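Local atomic coordinates of Two-component sensor histidine kinase (Nostoc sp., PDB entry 3OLO), a protein that probably senses a signal through its PAS domain and, as a histidine kinase, passes it on by phosphoryl transfer in a two-component pathway. Residues T80-Y85 / L94-L99; A22-F27 / C111-E116; T46-E51 / R86-R91. One frame throughout, in Å; residues are numbered along the deposited sequence.

Contact 1 (T80-Y85 / L94-L99); sequences TFKTRY and LVEMSL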
loop_
_atom_site.group_PDB
_atom_site.type_symbol
_atom_site.label_atom_id
_atom_site.label_comp_id
_atom_site.label_asym_id
_atom_site.label_seq_id
_atom_site.Cartn_x
_atom_site.Cartn_y
_atom_site.Cartn_z
ATOM N N THR A 80 13.855 -11.373 -0.175
ATOM C CA THR A 80 14.320 -9.985 -0.222
ATOM C C THR A 80 15.782 -9.996 -0.650
ATOM O O THR A 80 16.563 -10.797 -0.133
ATOM C CB THR A 80 14.200 -9.277 1.169
ATOM O OG1 THR A 80 12.823 -9.103 1.515
ATOM C CG2 THR A 80 14.871 -7.895 1.157
ATOM N N PHE A 81 16.155 -9.127 -1.590
ATOM C CA PHE A 81 17.540 -9.065 -2.059
ATOM C C PHE A 81 17.841 -7.742 -2.775
ATOM O O PHE A 81 16.926 -6.998 -3.120
ATOM C CB PHE A 81 17.832 -10.244 -2.991
ATOM C CG PHE A 81 17.061 -10.198 -4.278
ATOM C CD1 PHE A 81 15.784 -10.720 -4.354
ATOM C CD2 PHE A 81 17.609 -9.622 -5.410
ATOM C CE1 PHE A 81 15.070 -10.677 -5.536
ATOM C CE2 PHE A 81 16.898 -9.572 -6.594
ATOM C CZ PHE A 81 15.627 -10.101 -6.657
ATOM N N LYS A 82 19.125 -7.459 -2.999
ATOM C CA LYS A 82 19.542 -6.201 -3.619
ATOM C C LYS A 82 19.760 -6.370 -5.106
ATOM O O LYS A 82 20.289 -7.383 -5.559
ATOM C CB LYS A 82 20.875 -5.709 -3.048
ATOM C CG LYS A 82 20.972 -5.695 -1.555
ATOM C CD LYS A 82 20.367 -4.443 -0.957
ATOM C CE LYS A 82 20.054 -4.670 0.504
ATOM N NZ LYS A 82 19.029 -5.738 0.631
ATOM N N THR A 83 19.388 -5.356 -5.870
ATOM C CA THR A 83 19.850 -5.275 -7.237
ATOM C C THR A 83 20.043 -3.808 -7.604
ATOM O O THR A 83 19.811 -2.930 -6.781
ATOM C CB THR A 83 18.872 -5.971 -8.176
ATOM O OG1 THR A 83 19.503 -6.198 -9.444
ATOM C CG2 THR A 83 17.602 -5.140 -8.341
ATOM N N ARG A 84 20.499 -3.543 -8.823
ATOM C CA ARG A 84 20.620 -2.170 -9.312
ATOM C C ARG A 84 19.510 -1.905 -10.307
ATOM O O ARG A 84 19.216 -2.753 -11.144
ATOM C CB ARG A 84 21.969 -1.950 -10.001
ATOM C CG ARG A 84 23.177 -2.166 -9.093
ATOM C CD ARG A 84 24.470 -1.920 -9.839
ATOM N NE ARG A 84 24.696 -2.916 -10.880
ATOM C CZ ARG A 84 25.441 -2.716 -11.967
ATOM N NH1 ARG A 84 26.036 -1.544 -12.177
ATOM N NH2 ARG A 84 25.583 -3.690 -12.853
ATOM N N TYR A 85 18.885 -0.739 -10.198
ATOM C CA TYR A 85 17.920 -0.279 -11.185
ATOM C C TYR A 85 18.488 0.850 -12.033
ATOM O O TYR A 85 19.301 1.643 -11.557
ATOM C CB TYR A 85 16.679 0.268 -10.485
ATOM C CG TYR A 85 15.694 -0.767 -9.983
ATOM C CD1 TYR A 85 15.972 -2.129 -10.032
ATOM C CD2 TYR A 85 14.467 -0.370 -9.474
ATOM C CE1 TYR A 85 15.047 -3.070 -9.566
ATOM C CE2 TYR A 85 13.540 -1.295 -9.021
ATOM C CZ TYR A 85 13.833 -2.642 -9.071
ATOM O OH TYR A 85 12.901 -3.554 -8.608
ATOM N N LEU A 94 21.315 1.398 -6.335
ATOM C CA LEU A 94 21.038 0.159 -5.623
ATOM C C LEU A 94 19.677 0.229 -4.940
ATOM O O LEU A 94 19.319 1.254 -4.361
ATOM C CB LEU A 94 22.115 -0.084 -4.580
ATOM C CG LEU A 94 22.123 -1.449 -3.907
ATOM C CD1 LEU A 94 22.406 -2.552 -4.919
ATOM C CD2 LEU A 94 23.158 -1.448 -2.797
ATOM N N VAL A 95 18.922 -0.863 -5.025
ATOM C CA VAL A 95 17.654 -1.005 -4.315
ATOM C C VAL A 95 17.592 -2.358 -3.603
ATOM O O VAL A 95 18.405 -3.249 -3.853
ATOM C CB VAL A 95 16.444 -0.916 -5.271
ATOM C CG1 VAL A 95 16.464 0.386 -6.047
ATOM C CG2 VAL A 95 16.439 -2.086 -6.240
ATOM N N GLU A 96 16.613 -2.490 -2.719
ATOM C CA GLU A 96 16.316 -3.742 -2.041
ATOM C C GLU A 96 14.874 -4.094 -2.377
ATOM O O GLU A 96 13.953 -3.340 -2.055
ATOM C CB GLU A 96 16.509 -3.577 -0.530
ATOM C CG GLU A 96 16.016 -4.736 0.313
ATOM C CD GLU A 96 16.261 -4.505 1.801
ATOM O OE1 GLU A 96 15.324 -4.077 2.499
ATOM O OE2 GLU A 96 17.387 -4.742 2.279
HETATM N N MSE A 97 14.686 -5.214 -3.070
HETATM C CA MSE A 97 13.357 -5.669 -3.464
HETATM C C MSE A 97 12.884 -6.756 -2.519
HETATM O O MSE A 97 13.643 -7.668 -2.208
HETATM C CB MSE A 97 13.388 -6.295 -4.862
HETATM C CG MSE A 97 13.573 -5.379 -6.017
HETATM SE SE MSE A 97 13.725 -6.446 -7.685
HETATM C CE MSE A 97 11.892 -6.981 -7.944
ATOM N N SER A 98 11.627 -6.669 -2.092
ATOM C CA SER A 98 10.963 -7.750 -1.366
ATOM C C SER A 98 9.823 -8.291 -2.219
ATOM O O SER A 98 8.955 -7.544 -2.660
ATOM C CB SER A 98 10.422 -7.257 -0.029
ATOM O OG SER A 98 11.480 -7.011 0.877
ATOM N N LEU A 99 9.845 -9.588 -2.482
ATOM C CA LEU A 99 8.846 -10.201 -3.333
ATOM C C LEU A 99 8.000 -11.166 -2.539
ATOM O O LEU A 99 8.518 -11.897 -1.700
ATOM C CB LEU A 99 9.501 -11.000 -4.439
ATOM C CG LEU A 99 10.369 -10.243 -5.419
ATOM C CD1 LEU A 99 11.807 -10.204 -4.924
ATOM C CD2 LEU A 99 10.257 -10.939 -6.756
#

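Contact 2 (A22-F27 / C111-E116); sequences AVEASF and CVFVRE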
loop_
_atom_site.group_PDB
_atom_site.type_symbol
_atom_site.label_atom_id
_atom_site.label_comp_id
_atom_site.label_asym_id
_atom_site.label_seq_id
_atom_site.Cartn_x
_atom_site.Cartn_y
_atom_site.Cartn_z
ATOM N N ALA A 22 1.066 5.616 -0.615
ATOM C CA ALA A 22 2.181 5.065 0.138
ATOM C C ALA A 22 3.510 5.589 -0.404
ATOM O O ALA A 22 3.751 5.617 -1.608
ATOM C CB ALA A 22 2.163 3.555 0.097
ATOM N N VAL A 23 4.372 5.989 0.513
ATOM C CA VAL A 23 5.709 6.455 0.190
ATOM C C VAL A 23 6.585 5.397 -0.504
ATOM O O VAL A 23 7.449 5.727 -1.313
ATOM C CB VAL A 23 6.404 6.940 1.486
ATOM C CG1 VAL A 23 7.907 6.934 1.341
ATOM C CG2 VAL A 23 5.900 8.327 1.869
ATOM N N GLU A 24 6.388 4.128 -0.183
ATOM C CA GLU A 24 7.279 3.100 -0.701
ATOM C C GLU A 24 6.889 2.660 -2.112
ATOM O O GLU A 24 5.716 2.488 -2.415
ATOM C CB GLU A 24 7.306 1.884 0.225
ATOM C CG GLU A 24 7.976 0.677 -0.418
ATOM C CD GLU A 24 8.783 -0.152 0.564
ATOM O OE1 GLU A 24 8.294 -0.384 1.684
ATOM O OE2 GLU A 24 9.909 -0.571 0.217
ATOM N N ALA A 25 7.882 2.463 -2.968
ATOM C CA ALA A 25 7.619 1.928 -4.296
ATOM C C ALA A 25 7.088 0.504 -4.178
ATOM O O ALA A 25 7.724 -0.364 -3.588
ATOM C CB ALA A 25 8.870 1.970 -5.153
ATOM N N SER A 26 5.912 0.282 -4.746
ATOM C CA SER A 26 5.236 -1.006 -4.704
ATOM C C SER A 26 4.718 -1.316 -6.096
ATOM O O SER A 26 4.187 -0.429 -6.770
ATOM C CB SER A 26 4.028 -0.951 -3.758
ATOM O OG SER A 26 4.361 -0.413 -2.490
ATOM N N PHE A 27 4.835 -2.566 -6.533
ATOM C CA PHE A 27 4.274 -2.921 -7.837
ATOM C C PHE A 27 4.052 -4.411 -7.980
ATOM O O PHE A 27 4.552 -5.196 -7.181
ATOM C CB PHE A 27 5.165 -2.406 -8.972
ATOM C CG PHE A 27 6.579 -2.914 -8.922
ATOM C CD1 PHE A 27 6.901 -4.166 -9.421
ATOM C CD2 PHE A 27 7.592 -2.128 -8.391
ATOM C CE1 PHE A 27 8.220 -4.630 -9.390
ATOM C CE2 PHE A 27 8.905 -2.579 -8.353
ATOM C CZ PHE A 27 9.221 -3.833 -8.847
ATOM N N CYS A 111 3.885 -9.506 -5.686
ATOM C CA CYS A 111 3.884 -8.190 -5.093
ATOM C C CYS A 111 5.315 -7.868 -4.750
ATOM O O CYS A 111 6.024 -8.681 -4.158
ATOM C CB CYS A 111 3.036 -8.186 -3.824
ATOM S SG CYS A 111 1.284 -8.405 -4.151
ATOM N N VAL A 112 5.738 -6.673 -5.115
ATOM C CA VAL A 112 7.110 -6.275 -4.928
ATOM C C VAL A 112 7.134 -4.949 -4.186
ATOM O O VAL A 112 6.441 -4.014 -4.569
ATOM C CB VAL A 112 7.804 -6.131 -6.296
ATOM C CG1 VAL A 112 9.237 -5.691 -6.134
ATOM C CG2 VAL A 112 7.736 -7.443 -7.046
ATOM N N PHE A 113 7.907 -4.882 -3.109
ATOM C CA PHE A 113 8.196 -3.616 -2.444
ATOM C C PHE A 113 9.676 -3.285 -2.599
ATOM O O PHE A 113 10.537 -4.141 -2.393
ATOM C CB PHE A 113 7.798 -3.690 -0.978
ATOM C CG PHE A 113 6.335 -3.923 -0.785
ATOM C CD1 PHE A 113 5.828 -5.208 -0.749
ATOM C CD2 PHE A 113 5.459 -2.856 -0.689
ATOM C CE1 PHE A 113 4.476 -5.426 -0.589
ATOM C CE2 PHE A 113 4.105 -3.068 -0.521
ATOM C CZ PHE A 113 3.615 -4.354 -0.485
ATOM N N VAL A 114 9.966 -2.040 -2.960
ATOM C CA VAL A 114 11.329 -1.649 -3.305
ATOM C C VAL A 114 11.778 -0.434 -2.504
ATOM O O VAL A 114 11.132 0.608 -2.514
ATOM C CB VAL A 114 11.449 -1.366 -4.803
ATOM C CG1 VAL A 114 12.915 -1.166 -5.211
ATOM C CG2 VAL A 114 10.833 -2.521 -5.570
ATOM N N ARG A 115 12.881 -0.601 -1.784
ATOM C CA ARG A 115 13.471 0.476 -1.008
ATOM C C ARG A 115 14.709 0.943 -1.735
ATOM O O ARG A 115 15.550 0.139 -2.118
ATOM C CB ARG A 115 13.867 -0.008 0.388
ATOM C CG ARG A 115 12.710 -0.203 1.342
ATOM C CD ARG A 115 13.164 -0.824 2.658
ATOM N NE ARG A 115 13.063 -2.282 2.635
ATOM C CZ ARG A 115 13.241 -3.063 3.698
ATOM N NH1 ARG A 115 13.127 -4.382 3.584
ATOM N NH2 ARG A 115 13.534 -2.529 4.876
ATOM N N GLU A 116 14.826 2.246 -1.922
ATOM C CA GLU A 116 16.018 2.793 -2.531
ATOM C C GLU A 116 17.125 2.754 -1.486
ATOM O O GLU A 116 17.040 3.425 -0.455
ATOM C CB GLU A 116 15.757 4.222 -3.005
ATOM C CG GLU A 116 16.704 4.694 -4.094
ATOM C CD GLU A 116 16.163 5.881 -4.877
ATOM O OE1 GLU A 116 15.046 6.361 -4.576
ATOM O OE2 GLU A 116 16.862 6.326 -5.808
HETATM O O HOH W 1 10.695 3.156 -2.138
#

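Contact 3 (T46-E51 / R86-R91); sequences TEYSRE and RSQSGR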
loop_
_atom_site.group_PDB
_atom_site.type_symbol
_atom_site.label_atom_id
_atom_site.label_comp_id
_atom_site.label_asym_id
_atom_site.label_seq_id
_atom_site.Cartn_x
_atom_site.Cartn_y
_atom_site.Cartn_z
ATOM N N THR A 46 11.556 5.023 -10.780
ATOM C CA THR A 46 12.062 4.546 -12.058
ATOM C C THR A 46 12.061 5.665 -13.112
ATOM O O THR A 46 12.732 5.555 -14.133
ATOM C CB THR A 46 11.190 3.419 -12.588
ATOM O OG1 THR A 46 9.885 3.944 -12.883
ATOM C CG2 THR A 46 11.073 2.298 -11.566
ATOM N N GLU A 47 11.279 6.714 -12.856
ATOM C CA GLU A 47 11.193 7.908 -13.710
ATOM C C GLU A 47 10.453 7.654 -15.008
ATOM O O GLU A 47 10.514 8.459 -15.925
ATOM C CB GLU A 47 12.579 8.504 -13.985
ATOM C CG GLU A 47 13.324 8.785 -12.699
ATOM C CD GLU A 47 14.615 9.506 -12.916
ATOM O OE1 GLU A 47 15.401 9.055 -13.776
ATOM O OE2 GLU A 47 14.842 10.521 -12.225
ATOM N N TYR A 48 9.734 6.540 -15.061
ATOM C CA TYR A 48 8.856 6.243 -16.179
ATOM C C TYR A 48 7.421 6.563 -15.814
ATOM O O TYR A 48 7.037 6.483 -14.657
ATOM C CB TYR A 48 8.955 4.773 -16.537
ATOM C CG TYR A 48 10.256 4.413 -17.187
ATOM C CD1 TYR A 48 10.428 4.559 -18.554
ATOM C CD2 TYR A 48 11.312 3.917 -16.433
ATOM C CE1 TYR A 48 11.620 4.229 -19.155
ATOM C CE2 TYR A 48 12.502 3.583 -17.023
ATOM C CZ TYR A 48 12.650 3.746 -18.384
ATOM O OH TYR A 48 13.828 3.415 -18.955
ATOM N N SER A 49 6.630 6.931 -16.808
ATOM C CA SER A 49 5.228 7.206 -16.577
ATOM C C SER A 49 4.529 5.875 -16.371
ATOM O O SER A 49 5.072 4.818 -16.710
ATOM C CB SER A 49 4.623 7.922 -17.780
ATOM O OG SER A 49 4.388 6.993 -18.825
ATOM N N ARG A 50 3.326 5.925 -15.818
ATOM C CA ARG A 50 2.593 4.709 -15.521
ATOM C C ARG A 50 2.307 3.976 -16.816
ATOM O O ARG A 50 2.440 2.769 -16.886
ATOM C CB ARG A 50 1.281 5.008 -14.798
ATOM C CG ARG A 50 0.378 3.770 -14.672
ATOM C CD ARG A 50 -0.761 3.942 -13.670
ATOM N NE ARG A 50 -0.306 3.846 -12.287
ATOM C CZ ARG A 50 -0.087 4.884 -11.487
ATOM N NH1 ARG A 50 -0.273 6.123 -11.921
ATOM N NH2 ARG A 50 0.314 4.682 -10.243
ATOM N N GLU A 51 1.924 4.713 -17.849
ATOM C CA GLU A 51 1.576 4.093 -19.112
ATOM C C GLU A 51 2.806 3.446 -19.752
ATOM O O GLU A 51 2.685 2.445 -20.456
ATOM C CB GLU A 51 0.954 5.121 -20.058
ATOM C CG GLU A 51 -0.318 5.775 -19.520
ATOM C CD GLU A 51 -1.514 4.832 -19.503
ATOM O OE1 GLU A 51 -2.325 4.875 -20.458
ATOM O OE2 GLU A 51 -1.652 4.054 -18.531
ATOM N N ARG A 86 18.064 0.917 -13.293
ATOM C CA ARG A 86 18.354 2.069 -14.131
ATOM C C ARG A 86 17.062 2.803 -14.414
ATOM O O ARG A 86 16.080 2.205 -14.857
ATOM C CB ARG A 86 19.004 1.671 -15.451
ATOM C CG ARG A 86 19.253 2.869 -16.361
ATOM C CD ARG A 86 19.748 2.461 -17.731
ATOM N NE ARG A 86 21.045 1.796 -17.670
ATOM C CZ ARG A 86 21.262 0.522 -17.986
ATOM N NH1 ARG A 86 20.266 -0.250 -18.402
ATOM N NH2 ARG A 86 22.490 0.024 -17.901
ATOM N N SER A 87 17.068 4.104 -14.152
ATOM C CA SER A 87 15.875 4.915 -14.313
ATOM C C SER A 87 15.841 5.468 -15.728
ATOM O O SER A 87 16.823 5.372 -16.462
ATOM C CB SER A 87 15.863 6.053 -13.305
ATOM O OG SER A 87 16.917 6.958 -13.561
ATOM N N GLN A 88 14.717 6.061 -16.101
ATOM C CA GLN A 88 14.567 6.571 -17.447
ATOM C C GLN A 88 15.635 7.616 -17.800
ATOM O O GLN A 88 16.105 7.659 -18.935
ATOM C CB GLN A 88 13.170 7.139 -17.665
ATOM C CG GLN A 88 13.050 7.725 -19.066
ATOM C CD GLN A 88 11.642 7.753 -19.591
ATOM O OE1 GLN A 88 11.409 7.438 -20.750
ATOM N NE2 GLN A 88 10.690 8.148 -18.746
ATOM N N SER A 89 16.040 8.452 -16.848
ATOM C CA SER A 89 17.079 9.440 -17.151
ATOM C C SER A 89 18.496 8.868 -17.028
ATOM O O SER A 89 19.483 9.599 -17.095
ATOM C CB SER A 89 16.927 10.669 -16.261
ATOM O OG SER A 89 17.275 10.372 -14.929
ATOM N N GLY A 90 18.595 7.559 -16.843
ATOM C CA GLY A 90 19.884 6.895 -16.838
ATOM C C GLY A 90 20.560 6.843 -15.481
ATOM O O GLY A 90 21.754 6.589 -15.404
ATOM N N ARG A 91 19.822 7.085 -14.404
ATOM C CA ARG A 91 20.405 6.927 -13.077
ATOM C C ARG A 91 20.532 5.442 -12.795
ATOM O O ARG A 91 19.618 4.669 -13.086
ATOM C CB ARG A 91 19.549 7.587 -11.997
ATOM C CG ARG A 91 19.247 9.063 -12.235
ATOM C CD ARG A 91 18.127 9.537 -11.299
ATOM N NE ARG A 91 17.703 10.917 -11.549
ATOM C CZ ARG A 91 18.270 11.985 -10.998
ATOM N NH1 ARG A 91 19.301 11.844 -10.175
ATOM N NH2 ARG A 91 17.818 13.200 -11.276
HETATM O O HOH W 2 16.126 13.340 -13.606
HETATM O O HOH W 3 15.520 1.669 -17.595
#

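Contact 1 (T80-Y85 / L94-L99)
Strands 78-86 and 92-104 form an antiparallel beta hairpin at one margin of the PAS-fold sheet. On the face bearing Thr83, Val95 and Met97, the aromatic ring of Tyr85 crosses the side chain of Val95 at about a right angle. Methyl CG2 of Val95 sits over the middle of the ring, 3.7 Å from its centroid, a CH-pi contact 10° off the normal. The same ring turns its edge to Met97, a selenomethionine, while Phe81 meets that selenium obliquely; both are Met-aromatic contacts. Phe81 also reaches Leu99, with CE1 3.4 Å from Leu99 CD1. His68 packs edge-to-face with Phe81, and Val114 of strand 107-116 touches both Tyr85 and Val95. Between the strands, Phe81 pairs with Met97 and Thr83 with Val95 through two backbone bonds each; the straightest runs from Val95 N to Thr83 O, 2.9 Å at 175°.

The other face is mostly polar. Lys82 and Glu96 lie side by side and point the same way, Lys82 bending at chi2 and chi4 so that NZ reaches the anti lone pair of Glu96 OE2 at 2.5 Å. Glu96 OE1 is left to a second salt bridge with Arg115. At the far end, Thr80 OG1 and Ser98 OG share a 2.6 Å hydrogen bond. Back on the apolar face, the buried hydroxyl of Tyr85 has no polar partner in the model: its OH lies 3.1 Å from Met97 SE.

Contact 2 (A22-F27 / C111-E116)
With chi1 at 58°, Phe27 holds CG in the crowded position between backbone N and carbonyl carbon, swinging the ring alongside Val112. The pairing sets Val112 CB over one face of the ring, offset toward the rim, in a CH-pi contact, and chi1 of 179°, CG1 anti to N, brings CG1 to 3.3 Å from Phe27 CZ. Val114 CG2 comes obliquely to 3.4 Å from Phe27 CE2. Phe35 meets the Phe27 ring edge-to-face. An alanine at Phe27 would remove the ring from all three contacts and would probably loosen the packing around Val112 and Val114.

Strand 25-29 runs antiparallel to strand 107-116, joining the first and last strands of the PAS sheet at its middle. Phe27 and Val112 exchange two backbone bonds, the shorter from Val112 N to Phe27 O at 2.8 Å. Val114 N bonds to Ala25 O at 2.9 Å, and a water spans Ala25 N and Val114 O. On the opposite face Ser26 OG donates to Glu24 O from above that carbonyl plane and approaches Phe113 CD2 obliquely to 3.2 Å, while Leu18 of the second subunit packs on Ser26 and Phe113. Glu24 OE2 and Arg115 NE stay 4.3 Å apart, the oxygen well out of the guanidinium plane; Arg115 has its stronger partner in Glu96. The seam relies on backbone bonding and apolar contact, and the Glu24-Arg115 pair probably adds no more than charge attraction.

Contact 3 (T46-E51 / R86-R91)
Three donors grip Glu47 OE1, all from the turn 87-90. Ser89 OG donates along the syn lone pair at 2.6 Å. Ser87 OG gives a second bond of 2.6 Å to Glu47 OE1 from above the carboxylate plane, and Ser89 N adds a longer third. Both serines place OG in the crowded position between backbone N and carbonyl carbon, which turns the hydroxyls to one oxygen. Glu47 OE2 faces the cation: Arg91 NE forms a salt bridge with it at 3.0 Å, with carboxylate and guanidinium planes 73° apart. So many donors would probably favour the ionised carboxylate. Ser87 OG in turn accepts from Arg91 N, which holds the hydroxyl in place within the loop.

Gln88 makes a second set of contacts. Its N bonds to Thr46 O at 2.8 Å, nearly along the C=O axis, and its NE2 reaches Glu47 O at 2.8 Å from above that carbonyl plane. CB rests over the centre of the Tyr48 ring, 3.5 Å from the centroid, and the side-chain amide stacks on the ring with planes 28° apart. A water joins Tyr48 OH to Arg86 O.

Glu47, with positive phi, directly follows helix 40-46, and Ser49 N-caps helix 50-53. The contact thus fastens this helix-to-helix connection to the hairpin loop between strands 78-86 and 92-104; Leu53 touches Tyr48, and Gln52 bonds to Gln88 OE1.

In the fold
All three contacts belong to one PAS domain, whose antiparallel sheet runs 35-38, 25-29, 107-116, 92-104, 78-86. Contact 2 pairs its second and third strands, contact 1 its fourth and fifth; their centres lie about 10 Å apart. Strands 92-104 and 107-116, neighbours in chain and sheet, bring the two together, with Met97 CE 3.5 Å from Val112 CG1. Contact 3 sits about 16 Å from contact 1 and 15 Å from contact 2, centre to centre, at the loop of the contact 1 hairpin. Along the chain, contact 2 encloses both others, while contacts 1 and 3 interleave. Thus the sheet's first and last strands pair near its middle, and the connection between helices 40-46 and 50-53 is tied to the hairpin loop.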